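Local coordinates for protein D-mannose isomerase (Marinomonas mediterranea, PDB 5X32) that catalyses the reversible isomerisation of D-mannose to D-fructose and, less efficiently, converts D-lyxose to D-xylulose, while leaving D-glucose untouched, at residues K309-Q314 with W356-D361; A21-T26 with Q36-D41. All blocks are in the same frame, centred on the assembly; numbering follows the deposited sequence.

Contact 1 of 2, residues K309-Q314 with W356-D361; sequences KYFWVQ and WYRILD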
ATOM      1  N   LYS A 309       8.382 -12.868  -8.042  1.00 53.13           N
ATOM      2  CA  LYS A 309       7.127 -12.220  -8.373  1.00 56.08           C
ATOM      3  C   LYS A 309       6.226 -12.025  -7.135  1.00 52.11           C
ATOM      4  O   LYS A 309       5.730 -12.982  -6.545  1.00 56.77           O
ATOM      5  CB  LYS A 309       6.449 -13.012  -9.483  1.00 55.78           C
ATOM      6  CG  LYS A 309       7.420 -13.238 -10.637  1.00 58.04           C
ATOM      7  CD  LYS A 309       6.752 -13.276 -11.999  1.00 59.10           C
ATOM      8  CE  LYS A 309       7.275 -14.443 -12.833  1.00 56.78           C
ATOM      9  NZ  LYS A 309       8.721 -14.622 -12.655  1.00 59.09           N
ATOM     10  N   TYR A 310       6.068 -10.768  -6.735  1.00 44.35           N
ATOM     11  CA  TYR A 310       5.300 -10.389  -5.560  1.00 40.75           C
ATOM     12  C   TYR A 310       3.867  -9.969  -5.911  1.00 46.49           C
ATOM     13  O   TYR A 310       3.595  -9.453  -6.990  1.00 52.93           O
ATOM     14  CB  TYR A 310       5.997  -9.242  -4.826  1.00 44.53           C
ATOM     15  CG  TYR A 310       7.269  -9.627  -4.109  1.00 45.32           C
ATOM     16  CD1 TYR A 310       8.392 -10.037  -4.812  1.00 50.44           C
ATOM     17  CD2 TYR A 310       7.353  -9.566  -2.731  1.00 49.06           C
ATOM     18  CE1 TYR A 310       9.562 -10.381  -4.160  1.00 48.71           C
ATOM     19  CE2 TYR A 310       8.516  -9.921  -2.070  1.00 49.91           C
ATOM     20  CZ  TYR A 310       9.613 -10.323  -2.792  1.00 53.58           C
ATOM     21  OH  TYR A 310      10.766 -10.673  -2.141  1.00 62.04           O
ATOM     22  N   PHE A 311       2.944 -10.198  -4.993  1.00 47.82           N
ATOM     23  CA  PHE A 311       1.542  -9.887  -5.229  1.00 48.15           C
ATOM     24  C   PHE A 311       1.289  -8.386  -5.364  1.00 46.10           C
ATOM     25  O   PHE A 311       0.567  -7.932  -6.267  1.00 46.41           O
ATOM     26  CB  PHE A 311       0.689 -10.475  -4.099  1.00 47.79           C
ATOM     27  CG  PHE A 311       0.796  -9.715  -2.805  1.00 43.65           C
ATOM     28  CD1 PHE A 311       1.965  -9.764  -2.054  1.00 41.14           C
ATOM     29  CD2 PHE A 311      -0.255  -8.932  -2.356  1.00 41.67           C
ATOM     30  CE1 PHE A 311       2.079  -9.052  -0.872  1.00 46.25           C
ATOM     31  CE2 PHE A 311      -0.141  -8.213  -1.163  1.00 43.59           C
ATOM     32  CZ  PHE A 311       1.030  -8.271  -0.432  1.00 46.72           C
ATOM     33  N   TRP A 312       1.877  -7.611  -4.466  1.00 42.18           N
ATOM     34  CA  TRP A 312       1.528  -6.209  -4.421  1.00 51.48           C
ATOM     35  C   TRP A 312       2.009  -5.489  -5.692  1.00 54.85           C
ATOM     36  O   TRP A 312       1.367  -4.542  -6.134  1.00 51.20           O
ATOM     37  CB  TRP A 312       2.098  -5.527  -3.177  1.00 49.47           C
ATOM     38  CG  TRP A 312       3.598  -5.410  -3.108  1.00 52.04           C
ATOM     39  CD1 TRP A 312       4.466  -6.263  -2.481  1.00 50.93           C
ATOM     40  CD2 TRP A 312       4.401  -4.385  -3.694  1.00 50.11           C
ATOM     41  NE1 TRP A 312       5.759  -5.822  -2.631  1.00 47.28           N
ATOM     42  CE2 TRP A 312       5.747  -4.670  -3.374  1.00 53.71           C
ATOM     43  CE3 TRP A 312       4.117  -3.246  -4.452  1.00 52.86           C
ATOM     44  CZ2 TRP A 312       6.808  -3.852  -3.796  1.00 54.56           C
ATOM     45  CZ3 TRP A 312       5.172  -2.443  -4.866  1.00 49.81           C
ATOM     46  CH2 TRP A 312       6.497  -2.752  -4.539  1.00 55.30           C
ATOM     47  N   VAL A 313       3.093  -5.980  -6.298  1.00 48.37           N
ATOM     48  CA  VAL A 313       3.620  -5.410  -7.535  1.00 49.52           C
ATOM     49  C   VAL A 313       2.651  -5.622  -8.706  1.00 52.78           C
ATOM     50  O   VAL A 313       2.328  -4.683  -9.454  1.00 50.73           O
ATOM     51  CB  VAL A 313       4.980  -6.025  -7.871  1.00 50.19           C
ATOM     52  CG1 VAL A 313       5.421  -5.623  -9.273  1.00 49.81           C
ATOM     53  CG2 VAL A 313       6.019  -5.644  -6.810  1.00 43.16           C
ATOM     54  N   GLN A 314       2.145  -6.846  -8.818  1.00 53.40           N
ATOM     55  CA  GLN A 314       1.126  -7.172  -9.808  1.00 49.48           C
ATOM     56  C   GLN A 314      -0.131  -6.327  -9.621  1.00 47.85           C
ATOM     57  O   GLN A 314      -0.719  -5.830 -10.595  1.00 51.00           O
ATOM     58  CB  GLN A 314       0.790  -8.660  -9.726  1.00 44.55           C
ATOM     59  CG  GLN A 314       1.590  -9.603 -10.627  1.00 49.08           C
ATOM     60  CD  GLN A 314       3.075  -9.296 -10.730  1.00 48.22           C
ATOM     61  OE1 GLN A 314       3.516  -8.781 -11.743  1.00 56.52           O
ATOM     62  NE2 GLN A 314       3.849  -9.622  -9.701  1.00 46.39           N
ATOM     63  N   TRP A 356      -4.541 -13.691  -2.256  1.00 46.94           N
ATOM     64  CA  TRP A 356      -3.372 -13.838  -3.109  1.00 50.00           C
ATOM     65  C   TRP A 356      -2.204 -14.552  -2.450  1.00 44.30           C
ATOM     66  O   TRP A 356      -1.943 -14.366  -1.280  1.00 44.03           O
ATOM     67  CB  TRP A 356      -2.891 -12.461  -3.568  1.00 49.25           C
ATOM     68  CG  TRP A 356      -3.712 -11.787  -4.636  1.00 49.19           C
ATOM     69  CD1 TRP A 356      -5.059 -11.587  -4.635  1.00 53.10           C
ATOM     70  CD2 TRP A 356      -3.216 -11.160  -5.823  1.00 49.89           C
ATOM     71  NE1 TRP A 356      -5.438 -10.894  -5.761  1.00 44.23           N
ATOM     72  CE2 TRP A 356      -4.324 -10.621  -6.507  1.00 51.54           C
ATOM     73  CE3 TRP A 356      -1.941 -11.005  -6.381  1.00 51.99           C
ATOM     74  CZ2 TRP A 356      -4.195  -9.938  -7.730  1.00 50.87           C
ATOM     75  CZ3 TRP A 356      -1.819 -10.316  -7.594  1.00 46.72           C
ATOM     76  CH2 TRP A 356      -2.937  -9.797  -8.246  1.00 55.30           C
ATOM     77  N   TYR A 357      -1.502 -15.377  -3.213  1.00 46.41           N
ATOM     78  CA  TYR A 357      -0.210 -15.864  -2.770  1.00 48.14           C
ATOM     79  C   TYR A 357       0.695 -14.654  -2.649  1.00 50.11           C
ATOM     80  O   TYR A 357       0.528 -13.668  -3.374  1.00 50.01           O
ATOM     81  CB  TYR A 357       0.373 -16.875  -3.754  1.00 52.41           C
ATOM     82  CG  TYR A 357      -0.434 -18.143  -3.889  1.00 57.24           C
ATOM     83  CD1 TYR A 357      -1.002 -18.773  -2.775  1.00 56.12           C
ATOM     84  CD2 TYR A 357      -0.670 -18.688  -5.142  1.00 57.28           C
ATOM     85  CE1 TYR A 357      -1.750 -19.932  -2.916  1.00 56.73           C
ATOM     86  CE2 TYR A 357      -1.404 -19.830  -5.287  1.00 61.04           C
ATOM     87  CZ  TYR A 357      -1.946 -20.447  -4.182  1.00 60.84           C
ATOM     88  OH  TYR A 357      -2.676 -21.573  -4.404  1.00 67.52           O
ATOM     89  N   ARG A 358       1.651 -14.708  -1.738  1.00 50.32           N
ATOM     90  CA  ARG A 358       2.483 -13.540  -1.512  1.00 48.16           C
ATOM     91  C   ARG A 358       3.604 -13.449  -2.544  1.00 49.18           C
ATOM     92  O   ARG A 358       3.907 -12.370  -3.064  1.00 49.57           O
ATOM     93  CB  ARG A 358       3.074 -13.580  -0.103  1.00 47.89           C
ATOM     94  CG  ARG A 358       3.891 -12.374   0.241  1.00 40.99           C
ATOM     95  CD  ARG A 358       4.580 -12.535   1.568  1.00 45.53           C
ATOM     96  NE  ARG A 358       5.782 -11.719   1.565  1.00 61.31           N
ATOM     97  CZ  ARG A 358       7.012 -12.176   1.332  1.00 60.86           C
ATOM     98  NH1 ARG A 358       7.227 -13.466   1.127  1.00 57.35           N
ATOM     99  NH2 ARG A 358       8.038 -11.333   1.325  1.00 63.05           N
ATOM    100  N   ILE A 359       4.206 -14.584  -2.865  1.00 43.38           N
ATOM    101  CA  ILE A 359       5.417 -14.550  -3.655  1.00 52.22           C
ATOM    102  C   ILE A 359       5.726 -15.856  -4.371  1.00 52.61           C
ATOM    103  O   ILE A 359       5.682 -16.923  -3.776  1.00 57.96           O
ATOM    104  CB  ILE A 359       6.598 -14.164  -2.755  1.00 54.76           C
ATOM    105  CG1 ILE A 359       7.914 -14.168  -3.536  1.00 49.00           C
ATOM    106  CG2 ILE A 359       6.649 -15.079  -1.551  1.00 47.34           C
ATOM    107  CD1 ILE A 359       9.135 -13.929  -2.675  1.00 45.94           C
ATOM    108  N   LEU A 360       6.051 -15.751  -5.658  1.00 60.83           N
ATOM    109  CA  LEU A 360       6.554 -16.879  -6.453  1.00 55.35           C
ATOM    110  C   LEU A 360       7.981 -16.636  -6.886  1.00 56.10           C
ATOM    111  O   LEU A 360       8.457 -15.492  -6.853  1.00 61.74           O
ATOM    112  CB  LEU A 360       5.682 -17.110  -7.679  1.00 48.47           C
ATOM    113  CG  LEU A 360       4.193 -17.073  -7.377  1.00 49.60           C
ATOM    114  CD1 LEU A 360       3.375 -17.095  -8.633  1.00 48.06           C
ATOM    115  CD2 LEU A 360       3.878 -18.280  -6.528  1.00 57.97           C
ATOM    116  N   ASP A 361       8.681 -17.704  -7.262  1.00 57.15           N
ATOM    117  CA  ASP A 361      10.027 -17.555  -7.842  1.00 62.15           C
ATOM    118  C   ASP A 361       9.958 -17.253  -9.355  1.00 60.44           C
ATOM    119  O   ASP A 361       8.859 -17.172  -9.927  1.00 54.89           O
ATOM    120  CB  ASP A 361      10.870 -18.812  -7.571  1.00 64.52           C
ATOM    121  CG  ASP A 361      10.330 -20.077  -8.278  1.00 65.82           C
ATOM    122  OD1 ASP A 361       9.407 -19.978  -9.128  1.00 61.89           O
ATOM    123  OD2 ASP A 361      10.831 -21.183  -7.957  1.00 58.26           O
TER
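With CG1 anti to its backbone N (chi1 178°) and the chain extended beyond it, Ile359 carries CD1 over one face of the Tyr310 ring, whose own CG stands anti to the carbonyl carbon. The two side chains run alongside each other on one face of a short antiparallel sheet in the (alpha/alpha)6 barrel of the N-acylglucosamine 2-epimerase family. CD1 sits 4.1 Å from the centroid of the Tyr310 ring, a CH-pi contact, and Tyr296 stacks on that ring as well. Arg358 runs alongside, NH2 3.7 Å from Tyr310 CE2, its guanidinium nearly perpendicular to the ring.

The backbones are joined at Lys309 and Leu360, a hydrogen-bonded pair: Lys309 N to Leu360 O and Leu360 N to Lys309 O, each 2.9 Å and fairly straight. Tyr310 and Ile359 form the next, non-hydrogen-bonded pair. Lys309 and Leu360 turn their side chains to the sheet's other face, where Lys309 NZ makes a salt bridge with Asp288 and also bonds to Glu362 O.

Tyr310 is the N-cap of helix 311-328. The first helical residue is still held across the contact: Phe311 N donates to Arg358 O at 3.1 Å, with an N-H...O angle of 146°. Lys376 makes a cation-pi contact with the Phe311 ring. Phe311 touches His380, and Trp312 next to it stacks on His251 and meets the His380 ring; these histidines are the proton donor/acceptors by similarity, so the helix start lies against the probable catalytic pair. At Phe311 CB the indole of Trp356 comes in with its six-membered ring: CE3 is 3.5 Å from Phe311 CB, and Gln314 CB lies in the indole plane, 3.8 Å from CZ3.

Contact 2 of 2, residues A21-T26 with Q36-D41; sequences AFYFPT and QFFKDD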
ATOM      1  N   ALA A  21     -13.507 -13.295   2.318  1.00 56.94           N
ATOM      2  CA  ALA A  21     -13.938 -14.549   2.927  1.00 53.79           C
ATOM      3  C   ALA A  21     -12.759 -15.393   3.400  1.00 54.44           C
ATOM      4  O   ALA A  21     -12.930 -16.210   4.295  1.00 56.38           O
ATOM      5  CB  ALA A  21     -14.792 -15.325   1.979  1.00 50.70           C
ATOM      6  N   PHE A  22     -11.585 -15.253   2.775  1.00 59.08           N
ATOM      7  CA  PHE A  22     -10.395 -15.962   3.291  1.00 52.61           C
ATOM      8  C   PHE A  22      -9.981 -15.479   4.684  1.00 56.51           C
ATOM      9  O   PHE A  22      -9.496 -16.277   5.484  1.00 58.71           O
ATOM     10  CB  PHE A  22      -9.188 -15.833   2.352  1.00 53.47           C
ATOM     11  CG  PHE A  22      -7.882 -16.316   2.962  1.00 49.06           C
ATOM     12  CD1 PHE A  22      -7.550 -17.656   2.956  1.00 53.39           C
ATOM     13  CD2 PHE A  22      -6.991 -15.419   3.541  1.00 47.92           C
ATOM     14  CE1 PHE A  22      -6.354 -18.093   3.513  1.00 55.72           C
ATOM     15  CE2 PHE A  22      -5.799 -15.851   4.106  1.00 43.16           C
ATOM     16  CZ  PHE A  22      -5.481 -17.188   4.085  1.00 48.96           C
ATOM     17  N   TYR A  23     -10.133 -14.181   4.957  1.00 57.57           N
ATOM     18  CA  TYR A  23      -9.657 -13.574   6.215  1.00 59.56           C
ATOM     19  C   TYR A  23     -10.737 -13.543   7.318  1.00 57.76           C
ATOM     20  O   TYR A  23     -10.435 -13.628   8.513  1.00 57.19           O
ATOM     21  CB  TYR A  23      -9.144 -12.132   5.971  1.00 55.12           C
ATOM     22  CG  TYR A  23      -7.839 -11.998   5.201  1.00 47.31           C
ATOM     23  CD1 TYR A  23      -6.615 -12.249   5.812  1.00 50.02           C
ATOM     24  CD2 TYR A  23      -7.827 -11.570   3.879  1.00 53.58           C
ATOM     25  CE1 TYR A  23      -5.410 -12.119   5.113  1.00 53.37           C
ATOM     26  CE2 TYR A  23      -6.619 -11.426   3.160  1.00 51.70           C
ATOM     27  CZ  TYR A  23      -5.418 -11.699   3.784  1.00 50.81           C
ATOM     28  OH  TYR A  23      -4.234 -11.552   3.092  1.00 55.30           O
ATOM     29  N   PHE A  24     -11.989 -13.386   6.905  1.00 58.39           N
ATOM     30  CA  PHE A  24     -13.121 -13.285   7.822  1.00 61.03           C
ATOM     31  C   PHE A  24     -13.825 -14.642   7.915  1.00 61.70           C
ATOM     32  O   PHE A  24     -14.061 -15.284   6.882  1.00 60.36           O
ATOM     33  CB  PHE A  24     -14.089 -12.191   7.359  1.00 58.25           C
ATOM     34  CG  PHE A  24     -15.125 -11.812   8.380  1.00 62.17           C
ATOM     35  CD1 PHE A  24     -14.779 -11.094   9.518  1.00 63.44           C
ATOM     36  CD2 PHE A  24     -16.455 -12.156   8.189  1.00 60.77           C
ATOM     37  CE1 PHE A  24     -15.735 -10.745  10.459  1.00 62.59           C
ATOM     38  CE2 PHE A  24     -17.420 -11.805   9.121  1.00 63.53           C
ATOM     39  CZ  PHE A  24     -17.059 -11.099  10.261  1.00 61.44           C
ATOM     40  N   PRO A  25     -14.136 -15.097   9.152  1.00 61.18           N
ATOM     41  CA  PRO A  25     -13.912 -14.406  10.430  1.00 60.43           C
ATOM     42  C   PRO A  25     -12.647 -14.842  11.173  1.00 59.61           C
ATOM     43  O   PRO A  25     -12.453 -14.424  12.323  1.00 57.28           O
ATOM     44  CB  PRO A  25     -15.134 -14.815  11.241  1.00 57.71           C
ATOM     45  CG  PRO A  25     -15.311 -16.257  10.811  1.00 52.83           C
ATOM     46  CD  PRO A  25     -14.962 -16.305   9.343  1.00 58.57           C
ATOM     47  N   THR A  26     -11.794 -15.627  10.519  1.00 51.45           N
ATOM     48  CA  THR A  26     -10.588 -16.180  11.135  1.00 51.54           C
ATOM     49  C   THR A  26      -9.622 -15.145  11.747  1.00 59.34           C
ATOM     50  O   THR A  26      -8.994 -15.420  12.771  1.00 62.47           O
ATOM     51  CB  THR A  26      -9.795 -17.005  10.104  1.00 59.00           C
ATOM     52  OG1 THR A  26     -10.701 -17.852   9.389  1.00 61.63           O
ATOM     53  CG2 THR A  26      -8.739 -17.864  10.778  1.00 55.10           C
ATOM     54  N   GLN A  36      -2.485 -12.119  12.487  1.00 54.71           N
ATOM     55  CA  GLN A  36      -1.783 -11.481  11.391  1.00 50.33           C
ATOM     56  C   GLN A  36      -0.849 -12.425  10.614  1.00 57.74           C
ATOM     57  O   GLN A  36      -0.072 -11.993   9.749  1.00 51.28           O
ATOM     58  CB  GLN A  36      -1.010 -10.271  11.930  1.00 46.12           C
ATOM     59  CG  GLN A  36      -1.923  -9.170  12.473  1.00 50.68           C
ATOM     60  CD  GLN A  36      -1.168  -7.972  13.049  1.00 51.93           C
ATOM     61  OE1 GLN A  36       0.065  -7.942  13.079  1.00 48.57           O
ATOM     62  NE2 GLN A  36      -1.911  -6.951  13.444  1.00 46.89           N
ATOM     63  N   PHE A  37      -0.982 -13.721  10.866  1.00 52.18           N
ATOM     64  CA  PHE A  37      -0.102 -14.688  10.231  1.00 54.35           C
ATOM     65  C   PHE A  37      -0.903 -15.888   9.742  1.00 58.90           C
ATOM     66  O   PHE A  37      -1.286 -16.764  10.521  1.00 52.36           O
ATOM     67  CB  PHE A  37       0.995 -15.143  11.196  1.00 50.19           C
ATOM     68  CG  PHE A  37       2.058 -14.104  11.470  1.00 52.52           C
ATOM     69  CD1 PHE A  37       1.843 -13.091  12.400  1.00 49.88           C
ATOM     70  CD2 PHE A  37       3.297 -14.174  10.835  1.00 52.97           C
ATOM     71  CE1 PHE A  37       2.833 -12.156  12.672  1.00 50.79           C
ATOM     72  CE2 PHE A  37       4.293 -13.243  11.097  1.00 42.62           C
ATOM     73  CZ  PHE A  37       4.067 -12.240  12.017  1.00 54.25           C
ATOM     74  N   PHE A  38      -1.098 -15.961   8.432  1.00 56.12           N
ATOM     75  CA  PHE A  38      -1.997 -16.951   7.883  1.00 54.32           C
ATOM     76  C   PHE A  38      -1.292 -17.876   6.913  1.00 57.19           C
ATOM     77  O   PHE A  38      -0.498 -17.451   6.063  1.00 56.51           O
ATOM     78  CB  PHE A  38      -3.163 -16.256   7.188  1.00 54.63           C
ATOM     79  CG  PHE A  38      -3.909 -15.313   8.077  1.00 52.65           C
ATOM     80  CD1 PHE A  38      -4.936 -15.764   8.884  1.00 54.05           C
ATOM     81  CD2 PHE A  38      -3.565 -13.974   8.129  1.00 55.56           C
ATOM     82  CE1 PHE A  38      -5.615 -14.903   9.716  1.00 51.14           C
ATOM     83  CE2 PHE A  38      -4.248 -13.097   8.957  1.00 53.79           C
ATOM     84  CZ  PHE A  38      -5.274 -13.569   9.749  1.00 58.62           C
ATOM     85  N   LYS A  39      -1.639 -19.147   7.036  1.00 55.96           N
ATOM     86  CA  LYS A  39      -1.181 -20.185   6.145  1.00 56.05           C
ATOM     87  C   LYS A  39      -2.023 -20.122   4.877  1.00 53.86           C
ATOM     88  O   LYS A  39      -3.064 -19.468   4.864  1.00 50.33           O
ATOM     89  CB  LYS A  39      -1.325 -21.538   6.852  1.00 54.59           C
ATOM     90  CG  LYS A  39      -0.088 -22.389   6.845  1.00 57.38           C
ATOM     91  CD  LYS A  39       0.981 -21.886   7.778  1.00 52.74           C
ATOM     92  CE  LYS A  39       2.318 -22.449   7.339  1.00 53.51           C
ATOM     93  NZ  LYS A  39       3.367 -22.261   8.359  1.00 56.18           N
ATOM     94  N   ASP A  40      -1.588 -20.781   3.810  1.00 51.49           N
ATOM     95  CA  ASP A  40      -2.403 -20.822   2.595  1.00 55.33           C
ATOM     96  C   ASP A  40      -3.848 -21.259   2.859  1.00 58.69           C
ATOM     97  O   ASP A  40      -4.782 -20.710   2.271  1.00 59.00           O
ATOM     98  CB  ASP A  40      -1.796 -21.744   1.530  1.00 60.02           C
ATOM     99  CG  ASP A  40      -0.522 -21.169   0.876  1.00 64.34           C
ATOM    100  OD1 ASP A  40      -0.322 -19.931   0.891  1.00 61.63           O
ATOM    101  OD2 ASP A  40       0.257 -21.970   0.302  1.00 63.08           O
ATOM    102  N   ASP A  41      -4.016 -22.246   3.744  1.00 59.44           N
ATOM    103  CA  ASP A  41      -5.318 -22.877   3.996  1.00 54.73           C
ATOM    104  C   ASP A  41      -6.234 -22.027   4.900  1.00 60.04           C
ATOM    105  O   ASP A  41      -7.424 -22.312   5.039  1.00 63.48           O
ATOM    106  CB  ASP A  41      -5.090 -24.255   4.627  1.00 50.67           C
ATOM    107  CG  ASP A  41      -4.443 -24.170   6.043  1.00 63.88           C
ATOM    108  OD1 ASP A  41      -4.454 -23.078   6.657  1.00 62.49           O
ATOM    109  OD2 ASP A  41      -3.901 -25.186   6.544  1.00 56.90           O
TER
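Tyr23 points the edge of its ring at the face of Phe38, a T-shaped pair with centroids 5.5 Å apart and planes at 86°. The tyrosine atoms that do the touching are CD1 and CE1, on one side of the ring: CE1 lies 4.0 Å from Phe38 CD2, and CD1 stands above the Phe38 plane, displaced toward the rim. Phe22 approaches Phe38 differently. Its CG is anti to the backbone N (chi1 169°), which swings the ring from the last turn of helix 9-23 across to the loop, where CZ rests 4.0 Å from Phe38 CB. The two phenylalanines cross at a slant without stacking. Phe22 CD2 stands over the centre of one face of the Tyr23 ring, so the three aromatic residues form a continuous cluster.

Beyond Phe38 the tip of Phe22 meets the loop backbone. Lys39 O lies in the ring plane, 3.4 Å from Phe22 CZ. The carbonyl of Asp40 approaches Phe22 CE1 obliquely, and Lys371 NZ donates to it. Thr26 CG2 lies at the edge of the Phe38 ring, a loose 4.4 Å from CE1. No hydrogen bond links the two segments; apolar and aromatic surface does the joining.

The cluster joins the end of the barrel's first helix, 9-23, to the loop that leads to strand 49-51. Phe58 of helix 52-69 packs against Phe38 and meets Tyr23 edge-to-face, Tyr23 OH is bonded to Ser372 OG, and Phe38 shares a backbone hydrogen bond with Ser372, tying the helix end and the loop to the segment that precedes helix 379-390.

How the contacts relate
Contact 2 closes near the start of the chain, well before contact 1 opens, and their centres are about 17 Å apart. They nevertheless touch: Tyr357 CD1 of contact 1 packs 3.9 Å from Asp40 OD1 of contact 2. Helix 9-23 serves both, giving contact 2 its Phe22 and Tyr23 and placing His15 against Trp356. Both also lean on the 366-376 loop, where Gln366 meets Tyr357 and bonds to Asp40. The N-terminal and C-terminal parts of the barrel are thus joined near His380, a catalytic residue by similarity, which contact 1 touches and the Tyr23 side chain of contact 2 approaches to about 9 Å between side chains, where the ring of helices comes full circle.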